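Local coordinates for protein ESXA (Geobacillus thermodenitrificans, PDB 3ZBH) that is of unknown function but, as a WXG100 (ESAT-6 family) protein, is probably exported through a type VII secretion system, at residues 86-89 and 90-93; 25-28 and 29-32; 57-60 and 61-64. One frame throughout, in Å; residues are numbered along the deposited sequence.

Contact 1: 86-89 and 90-93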
ATOM      1  N   LEU B  86       2.382  21.957 -20.689  1.00 21.35           N
ATOM      2  CA  LEU B  86       3.648  21.774 -21.400  1.00 21.75           C
ATOM      3  C   LEU B  86       3.504  21.539 -22.916  1.00 23.31           C
ATOM      4  O   LEU B  86       4.238  22.133 -23.712  1.00 20.99           O
ATOM      5  CB  LEU B  86       4.478  20.664 -20.740  1.00 21.74           C
ATOM      6  CG  LEU B  86       5.906  20.411 -21.260  1.00 23.06           C
ATOM      7  CD1 LEU B  86       6.779  21.656 -21.121  1.00 24.24           C
ATOM      8  CD2 LEU B  86       6.495  19.274 -20.432  1.00 22.73           C
ATOM      9  N   GLU B  87       2.572  20.678 -23.306  1.00 23.52           N
ATOM     10  CA  GLU B  87       2.270  20.456 -24.732  1.00 24.91           C
ATOM     11  C   GLU B  87       1.879  21.761 -25.445  1.00 25.12           C
ATOM     12  O   GLU B  87       2.362  22.079 -26.567  1.00 23.38           O
ATOM     13  CB  GLU B  87       1.157  19.395 -24.812  1.00 28.52           C
ATOM     14  CG  GLU B  87       0.669  18.988 -26.193  1.00 31.34           C
ATOM     15  CD  GLU B  87      -0.268  17.804 -26.054  1.00 35.03           C
ATOM     16  OE1 GLU B  87      -1.371  17.958 -25.497  1.00 38.17           O
ATOM     17  OE2 GLU B  87       0.138  16.698 -26.405  1.00 40.10           O
ATOM     18  N   ASP B  88       1.056  22.553 -24.762  1.00 25.09           N
ATOM     19  CA  ASP B  88       0.629  23.835 -25.282  1.00 27.88           C
ATOM     20  C   ASP B  88       1.800  24.786 -25.427  1.00 26.98           C
ATOM     21  O   ASP B  88       2.009  25.369 -26.491  1.00 30.22           O
ATOM     22  CB  ASP B  88      -0.431  24.437 -24.356  1.00 30.62           C
ATOM     23  CG  ASP B  88      -1.768  23.770 -24.524  1.00 36.53           C
ATOM     24  OD1 ASP B  88      -1.924  23.017 -25.510  1.00 38.58           O
ATOM     25  OD2 ASP B  88      -2.662  23.991 -23.680  1.00 42.55           O
ATOM     26  N   THR B  89       2.581  24.901 -24.363  1.00 25.83           N
ATOM     27  CA  THR B  89       3.774  25.734 -24.363  1.00 25.29           C
ATOM     28  C   THR B  89       4.688  25.337 -25.521  1.00 30.14           C
ATOM     29  O   THR B  89       5.105  26.186 -26.318  1.00 30.78           O
ATOM     30  CB  THR B  89       4.517  25.592 -23.028  1.00 25.46           C
ATOM     31  OG1 THR B  89       3.658  26.014 -21.941  1.00 24.09           O
ATOM     32  CG2 THR B  89       5.821  26.426 -23.045  1.00 24.76           C
ATOM     33  N   ASP B  90       4.972  24.043 -25.641  1.00 30.17           N
ATOM     34  CA  ASP B  90       5.801  23.574 -26.766  1.00 34.45           C
ATOM     35  C   ASP B  90       5.232  23.905 -28.164  1.00 32.21           C
ATOM     36  O   ASP B  90       5.988  24.287 -29.057  1.00 38.62           O
ATOM     37  CB  ASP B  90       6.117  22.076 -26.629  1.00 34.12           C
ATOM     38  CG  ASP B  90       7.078  21.771 -25.497  1.00 40.31           C
ATOM     39  OD1 ASP B  90       7.635  22.731 -24.910  1.00 41.81           O
ATOM     40  OD2 ASP B  90       7.298  20.554 -25.196  1.00 40.75           O
ATOM     41  N   GLN B  91       3.925  23.758 -28.343  1.00 34.16           N
ATOM     42  CA  GLN B  91       3.226  24.025 -29.627  1.00 38.93           C
ATOM     43  C   GLN B  91       3.164  25.502 -29.976  1.00 42.94           C
ATOM     44  O   GLN B  91       3.289  25.889 -31.149  1.00 41.69           O
ATOM     45  CB  GLN B  91       1.786  23.505 -29.587  1.00 41.76           C
ATOM     46  CG  GLN B  91       1.604  22.054 -30.008  1.00 51.27           C
ATOM     47  CD  GLN B  91       0.229  21.502 -29.647  1.00 54.33           C
ATOM     48  OE1 GLN B  91       0.040  20.285 -29.543  1.00 56.24           O
ATOM     49  NE2 GLN B  91      -0.739  22.398 -29.444  1.00 56.87           N
ATOM     50  N   GLN B  92       2.918  26.324 -28.960  1.00 42.00           N
ATOM     51  CA  GLN B  92       2.984  27.775 -29.117  1.00 41.61           C
ATOM     52  C   GLN B  92       4.324  28.203 -29.681  1.00 42.45           C
ATOM     53  O   GLN B  92       4.363  28.906 -30.689  1.00 44.07           O
ATOM     54  CB  GLN B  92       2.779  28.480 -27.785  1.00 40.15           C
ATOM     55  CG  GLN B  92       1.370  28.397 -27.247  1.00 35.91           C
ATOM     56  CD  GLN B  92       1.321  28.920 -25.823  1.00 35.02           C
ATOM     57  OE1 GLN B  92       2.112  29.790 -25.452  1.00 33.44           O
ATOM     58  NE2 GLN B  92       0.418  28.378 -25.016  1.00 30.99           N
ATOM     59  N   ILE B  93       5.399  27.776 -29.021  0.50 42.06           N
ATOM     60  CA  ILE B  93       6.750  28.078 -29.452  0.50 42.10           C
ATOM     61  C   ILE B  93       6.999  27.587 -30.892  0.50 44.86           C
ATOM     62  O   ILE B  93       7.489  28.339 -31.741  0.50 43.75           O
ATOM     63  CB  ILE B  93       7.780  27.496 -28.458  0.50 40.56           C
ATOM     64  CG1 ILE B  93       7.797  28.339 -27.181  0.50 39.34           C
ATOM     65  CG2 ILE B  93       9.173  27.446 -29.072  0.50 39.15           C
ATOM     66  CD1 ILE B  93       8.753  27.845 -26.120  0.50 38.11           C
TER

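Contact 2: 25-28 and 29-32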
ATOM      1  N   SER B  25      -2.780   4.909  -6.654  1.00 20.43           N
ATOM      2  CA  SER B  25      -3.935   5.231  -5.841  1.00 20.79           C
ATOM      3  C   SER B  25      -4.914   4.024  -5.818  1.00 21.31           C
ATOM      4  O   SER B  25      -5.391   3.650  -4.746  1.00 22.22           O
ATOM      5  CB  SER B  25      -4.672   6.469  -6.347  1.00 19.98           C
ATOM      6  OG  SER B  25      -5.847   6.647  -5.563  1.00 21.36           O
ATOM      7  N   SER B  26      -5.192   3.443  -6.986  1.00 22.39           N
ATOM      8  CA  SER B  26      -6.068   2.246  -7.080  1.00 24.52           C
ATOM      9  C   SER B  26      -5.553   1.075  -6.283  1.00 23.67           C
ATOM     10  O   SER B  26      -6.324   0.410  -5.582  1.00 23.34           O
ATOM     11  CB  SER B  26      -6.238   1.789  -8.538  1.00 25.14           C
ATOM     12  OG  SER B  26      -6.707   2.874  -9.310  1.00 29.81           O
ATOM     13  N   ASN B  27      -4.250   0.792  -6.411  1.00 23.97           N
ATOM     14  CA  ASN B  27      -3.628  -0.224  -5.590  1.00 23.37           C
ATOM     15  C   ASN B  27      -3.801  -0.032  -4.085  1.00 23.31           C
ATOM     16  O   ASN B  27      -3.973  -1.023  -3.373  1.00 21.67           O
ATOM     17  CB  ASN B  27      -2.139  -0.389  -5.925  1.00 25.87           C
ATOM     18  CG  ASN B  27      -1.909  -0.864  -7.352  1.00 28.41           C
ATOM     19  OD1 ASN B  27      -2.755  -1.519  -7.936  1.00 33.31           O
ATOM     20  ND2 ASN B  27      -0.771  -0.511  -7.916  1.00 30.75           N
ATOM     21  N   VAL B  28      -3.751   1.219  -3.601  1.00 20.27           N
ATOM     22  CA  VAL B  28      -3.991   1.524  -2.181  1.00 20.00           C
ATOM     23  C   VAL B  28      -5.424   1.178  -1.742  1.00 21.12           C
ATOM     24  O   VAL B  28      -5.600   0.492  -0.727  1.00 19.75           O
ATOM     25  CB  VAL B  28      -3.640   3.008  -1.791  1.00 19.85           C
ATOM     26  CG1 VAL B  28      -4.126   3.373  -0.376  1.00 20.03           C
ATOM     27  CG2 VAL B  28      -2.147   3.212  -1.885  1.00 21.15           C
ATOM     28  N   THR B  29      -6.447   1.633  -2.485  1.00 21.64           N
ATOM     29  CA  THR B  29      -7.816   1.349  -2.050  1.00 20.78           C
ATOM     30  C   THR B  29      -8.183  -0.134  -2.216  1.00 20.90           C
ATOM     31  O   THR B  29      -8.864  -0.703  -1.344  1.00 22.94           O
ATOM     32  CB  THR B  29      -8.886   2.264  -2.703  1.00 21.57           C
ATOM     33  OG1 THR B  29      -8.726   2.237  -4.113  1.00 23.80           O
ATOM     34  CG2 THR B  29      -8.747   3.723  -2.170  1.00 22.24           C
ATOM     35  N   GLU B  30      -7.672  -0.772  -3.267  1.00 21.85           N
ATOM     36  CA  GLU B  30      -7.848  -2.220  -3.432  1.00 23.46           C
ATOM     37  C   GLU B  30      -7.239  -2.979  -2.254  1.00 23.83           C
ATOM     38  O   GLU B  30      -7.851  -3.907  -1.710  1.00 21.71           O
ATOM     39  CB  GLU B  30      -7.326  -2.686  -4.787  1.00 25.25           C
ATOM     40  CG  GLU B  30      -8.202  -2.135  -5.914  1.00 28.28           C
ATOM     41  CD  GLU B  30      -7.584  -2.307  -7.268  1.00 33.55           C
ATOM     42  OE1 GLU B  30      -6.601  -3.059  -7.367  1.00 35.82           O
ATOM     43  OE2 GLU B  30      -8.085  -1.706  -8.236  1.00 36.82           O
ATOM     44  N   LEU B  31      -6.039  -2.573  -1.854  1.00 21.33           N
ATOM     45  CA  LEU B  31      -5.384  -3.190  -0.705  1.00 21.89           C
ATOM     46  C   LEU B  31      -6.181  -2.991   0.582  1.00 20.47           C
ATOM     47  O   LEU B  31      -6.396  -3.927   1.341  1.00 22.86           O
ATOM     48  CB  LEU B  31      -3.962  -2.619  -0.557  1.00 21.70           C
ATOM     49  CG  LEU B  31      -3.161  -2.907   0.705  1.00 24.39           C
ATOM     50  CD1 LEU B  31      -2.706  -4.367   0.775  1.00 24.24           C
ATOM     51  CD2 LEU B  31      -1.953  -1.969   0.672  1.00 27.10           C
ATOM     52  N   ILE B  32      -6.637  -1.784   0.833  1.00 20.41           N
ATOM     53  CA  ILE B  32      -7.447  -1.552   2.015  1.00 19.72           C
ATOM     54  C   ILE B  32      -8.709  -2.431   2.049  1.00 21.50           C
ATOM     55  O   ILE B  32      -9.018  -3.043   3.062  1.00 20.91           O
ATOM     56  CB  ILE B  32      -7.786  -0.066   2.195  1.00 19.09           C
ATOM     57  CG1 ILE B  32      -6.508   0.724   2.533  1.00 22.03           C
ATOM     58  CG2 ILE B  32      -8.807   0.110   3.322  1.00 20.52           C
ATOM     59  CD1 ILE B  32      -5.694   0.142   3.702  1.00 24.87           C
TER
HETATM   60  O   HOH W   1      -8.135   4.807  -5.360  1.00 19.56           O

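Contact 3: 57-60 and 61-64. With ACT (acetate ion), chain L.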
ATOM      1  N   GLN B  57      -4.660  -1.617  16.007  1.00 35.45           N
ATOM      2  CA  GLN B  57      -3.529  -1.073  15.253  1.00 37.24           C
ATOM      3  C   GLN B  57      -3.886  -0.845  13.790  1.00 33.49           C
ATOM      4  O   GLN B  57      -3.588   0.196  13.241  1.00 31.34           O
ATOM      5  CB  GLN B  57      -2.351  -2.029  15.323  1.00 36.39           C
ATOM      6  CG  GLN B  57      -1.728  -2.107  16.711  1.00 42.33           C
ATOM      7  CD  GLN B  57      -0.541  -3.039  16.720  1.00 43.75           C
ATOM      8  OE1 GLN B  57       0.450  -2.812  16.017  1.00 45.59           O
ATOM      9  NE2 GLN B  57      -0.638  -4.102  17.493  1.00 47.08           N
ATOM     10  N   TYR B  58      -4.524  -1.838  13.177  1.00 32.19           N
ATOM     11  CA  TYR B  58      -5.011  -1.724  11.805  1.00 30.58           C
ATOM     12  C   TYR B  58      -5.872  -0.473  11.600  1.00 30.36           C
ATOM     13  O   TYR B  58      -5.584   0.370  10.717  1.00 28.71           O
ATOM     14  CB  TYR B  58      -5.787  -2.986  11.396  1.00 29.66           C
ATOM     15  CG  TYR B  58      -6.383  -2.827  10.023  1.00 29.13           C
ATOM     16  CD1 TYR B  58      -5.552  -2.738   8.920  1.00 29.22           C
ATOM     17  CD2 TYR B  58      -7.772  -2.710   9.832  1.00 27.66           C
ATOM     18  CE1 TYR B  58      -6.054  -2.566   7.644  1.00 30.36           C
ATOM     19  CE2 TYR B  58      -8.298  -2.565   8.544  1.00 29.64           C
ATOM     20  CZ  TYR B  58      -7.428  -2.481   7.460  1.00 30.13           C
ATOM     21  OH  TYR B  58      -7.873  -2.297   6.179  1.00 29.07           O
ATOM     22  N   GLN B  59      -6.919  -0.335  12.409  1.00 29.45           N
ATOM     23  CA  GLN B  59      -7.800   0.834  12.318  1.00 32.63           C
ATOM     24  C   GLN B  59      -7.105   2.177  12.614  1.00 34.74           C
ATOM     25  O   GLN B  59      -7.546   3.227  12.135  1.00 35.56           O
ATOM     26  CB  GLN B  59      -9.050   0.670  13.190  1.00 34.05           C
ATOM     27  CG  GLN B  59      -9.993  -0.458  12.745  1.00 37.97           C
ATOM     28  CD  GLN B  59     -10.694  -0.194  11.419  1.00 40.84           C
ATOM     29  OE1 GLN B  59     -10.901  -1.116  10.619  1.00 45.22           O
ATOM     30  NE2 GLN B  59     -11.061   1.057  11.175  1.00 38.39           N
ATOM     31  N   GLU B  60      -6.032   2.149  13.397  1.00 32.99           N
ATOM     32  CA  GLU B  60      -5.223   3.356  13.600  1.00 36.21           C
ATOM     33  C   GLU B  60      -4.494   3.789  12.314  1.00 33.03           C
ATOM     34  O   GLU B  60      -4.278   4.979  12.078  1.00 32.31           O
ATOM     35  CB  GLU B  60      -4.217   3.127  14.742  1.00 40.70           C
ATOM     36  CG  GLU B  60      -3.671   4.398  15.379  1.00 49.53           C
ATOM     37  CD  GLU B  60      -2.308   4.806  14.840  1.00 56.17           C
ATOM     38  OE1 GLU B  60      -1.363   3.986  14.911  1.00 59.96           O
ATOM     39  OE2 GLU B  60      -2.175   5.955  14.351  1.00 59.22           O
ATOM     40  N   LEU B  61      -4.118   2.823  11.486  1.00 29.64           N
ATOM     41  CA  LEU B  61      -3.311   3.106  10.314  1.00 29.05           C
ATOM     42  C   LEU B  61      -4.141   3.327   9.059  1.00 28.26           C
ATOM     43  O   LEU B  61      -3.711   4.007   8.126  1.00 26.13           O
ATOM     44  CB  LEU B  61      -2.336   1.959  10.062  1.00 29.51           C
ATOM     45  CG  LEU B  61      -1.279   1.741  11.143  1.00 30.40           C
ATOM     46  CD1 LEU B  61      -0.521   0.457  10.847  1.00 29.54           C
ATOM     47  CD2 LEU B  61      -0.336   2.932  11.222  1.00 28.14           C
ATOM     48  N   ARG B  62      -5.316   2.729   9.031  1.00 27.01           N
ATOM     49  CA  ARG B  62      -6.171   2.768   7.855  1.00 26.66           C
ATOM     50  C   ARG B  62      -6.426   4.199   7.338  1.00 26.20           C
ATOM     51  O   ARG B  62      -6.375   4.418   6.139  1.00 26.12           O
ATOM     52  CB  ARG B  62      -7.480   2.042   8.141  1.00 26.86           C
ATOM     53  CG  ARG B  62      -8.263   1.631   6.889  1.00 27.33           C
ATOM     54  CD  ARG B  62      -9.638   1.117   7.331  1.00 28.60           C
ATOM     55  NE  ARG B  62     -10.478   0.755   6.200  1.00 27.02           N
ATOM     56  CZ  ARG B  62     -11.299   1.594   5.569  1.00 29.71           C
ATOM     57  NH1 ARG B  62     -11.394   2.878   5.938  1.00 28.48           N
ATOM     58  NH2 ARG B  62     -12.020   1.148   4.551  1.00 30.00           N
ATOM     59  N   PRO B  63      -6.704   5.177   8.236  1.00 27.00           N
ATOM     60  CA  PRO B  63      -7.039   6.477   7.666  1.00 27.37           C
ATOM     61  C   PRO B  63      -5.866   7.112   6.890  1.00 27.24           C
ATOM     62  O   PRO B  63      -6.104   7.930   5.996  1.00 25.45           O
ATOM     63  CB  PRO B  63      -7.377   7.346   8.883  1.00 28.68           C
ATOM     64  CG  PRO B  63      -7.650   6.401  10.003  1.00 29.38           C
ATOM     65  CD  PRO B  63      -6.960   5.106   9.692  1.00 28.49           C
ATOM     66  N   SER B  64      -4.635   6.731   7.224  1.00 24.41           N
ATOM     67  CA  SER B  64      -3.478   7.299   6.553  1.00 25.08           C
ATOM     68  C   SER B  64      -3.343   6.697   5.157  1.00 23.81           C
ATOM     69  O   SER B  64      -2.802   7.325   4.260  1.00 21.31           O
ATOM     70  CB  SER B  64      -2.221   7.039   7.374  1.00 26.73           C
ATOM     71  OG  SER B  64      -2.257   7.835   8.549  1.00 31.23           O
TER
HETATM   72  C   ACT L1096     -13.837   4.497   3.803  1.00 48.68           C
HETATM   73  O   ACT L1096     -12.693   4.778   3.404  1.00 49.29           O
HETATM   74  OXT ACT L1096     -14.183   3.309   4.006  1.00 49.25           O
HETATM   75  CH3 ACT L1096     -14.815   5.611   4.031  1.00 50.31           C

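Contact 1: 86-89 and 90-93
In the last turns of the long helix 48-95, Leu86 and Asp90 illustrate how side chains one turn apart share a helix face. Asp90 CG hangs over the Leu86 carbonyl, 3.4 Å from Leu86 O, because it sits beside its own backbone N (chi1 -70°). Its carboxylate then lies across the leucine branch, Asp90 OD1 being 4.0 Å from Leu86 CD1. Both side chains also touch Pro11 at the start of helix 11-45, so an alanine in place of Asp90 would probably open a gap beside Leu86 CD1 and leave Pro11 less covered. One position on, Glu87 and Gln91 run alongside each other with carboxylate and amide planes only 16° apart. The touching is done by the Glu87 stem, whose CG is 3.6 Å from Gln91 OE1, while Glu87 OE1 turns to Arg15 in a salt bridge to the first helix. Gln92 leans back the same way: its CG comes within 3.2 Å of Asp88 O, the oxygen that also accepts the Gln92 N-H at 2.8 Å in an almost straight bond. The Thr89 hydroxyl reaches back to the carbonyl of Ile85 in the preceding turn, an internal bond common for helical threonines. With Ile93 N bonded to Thr89 O at 3.1 Å, the ladder of i to i+4 backbone bonds is that of a regular alpha-helix in an antiparallel helical hairpin.

Contact 2: 25-28 and 29-32
Glu30 folds back over Ser26, one turn earlier, so that its extended chain passes close to the Ser26 carbonyl: Glu30 CG is 3.2 Å from Ser26 O, and its carboxylate carbon is hardly farther. The same oxygen receives the Glu30 backbone N-H at 2.9 Å. At its tip the carboxylate stands nearly crosswise to the Asn27 amide, with the two planes 70° apart, and Glu30 OE1 stays 4.2 Å from Asn27 OD1. The amide nitrogen of Asn27 is turned to Glu24 instead. On another flank Ser25 and Thr29 reach toward one water, which is 2.9 Å from both Ser25 OG and Thr29 OG1 and bridges the two hydroxyls. Thr29 can do this because OG1 is placed between its own backbone N and carbonyl carbon (chi1 52°), where Thr29 OG1 also comes 3.4 Å from Ser26 O, a weak and unsettled contact. Ser25 OG is further held by the carbonyl of Ala69. These residues belong to helix 11-45, the first arm of the WXG100 helical hairpin, and the bridged flank is the one turned to helix 48-95, where Thr29 touches Glu66. Val28 and Leu31 serve the dimer: Val28 packs on Leu31 of the second subunit, and Leu31 on Glu24 of that subunit. Ile32 CG1 comes up beyond the Val28 carbonyl oxygen, 3.4 Å from Val28 O, and the Ile32 side chain packs on Phe65 and Arg62 of helix 48-95.

Contact 3: 57-60 and 61-64
Arg62, one turn after Tyr58, shows how a long side chain can serve several partners in succession. Its CB lies 3.6 Å from Tyr58 O, which accepts the backbone N-H of both Arg62 and Leu61. With CG set opposite the backbone N (chi1 -162°), the chain runs outward, fully extended as far as NE, beside the tyrosine. Arg62 CG is 4.0 Å from Tyr58 OH, and CD keeps the same hydroxyl company while Gln59 NE2 comes within 4.1 Å of Arg62 CD. Arg62 NE is likewise 4.0 Å from Tyr58 OH, at the guanidinium edge near its plane. The two flat neighbours are turned very differently: the Tyr58 ring is 78° from the guanidinium plane, whereas the Gln59 amide lies only 15° from it and points the same way. At the tip, an acetate probably taken from the crystallisation liquor sits at the guanidinium edge. Arg62 NH2 donates to acetate OXT at 3.1 Å, and Arg62 NH1 makes a weak bond to acetate O at 3.4 Å. Just beyond, Pro63 has no N-H to give, and its CD approaches Gln59 O at 3.1 Å where a helical bond would otherwise form; Ser64 N bonds to Leu61 O in a tighter turn, and the helix kinks. Asp36 of helix 11-45 ties the arrangement across the hairpin, taking a salt bridge from Arg62 NH2 and a hydrogen bond with Tyr58 OH. Tyr58 also packs on Ile32 and Leu35 of that helix, while Tyr58 and Leu61 both rest on Met68 of the second subunit.

How the contacts relate
Along the chain the order is contact 2, contact 3, contact 1: the first on helix 11-45, the other two on helix 48-95, which runs back beside it. Contacts 2 and 3, with centres 14 Å apart, face each other across the hairpin and touch, Ile32 CG2 lying 3.4 Å from Arg62 NE. Contact 1 sits far along the second helix, about 44 Å from contact 3 between centres and on the opposite side of the chain's centre. Contacts 2 and 3 also meet the second subunit, whereas contact 1 does not. The hairpin is thus joined both near its middle and toward its open end, while pairing of subunits draws on the former region.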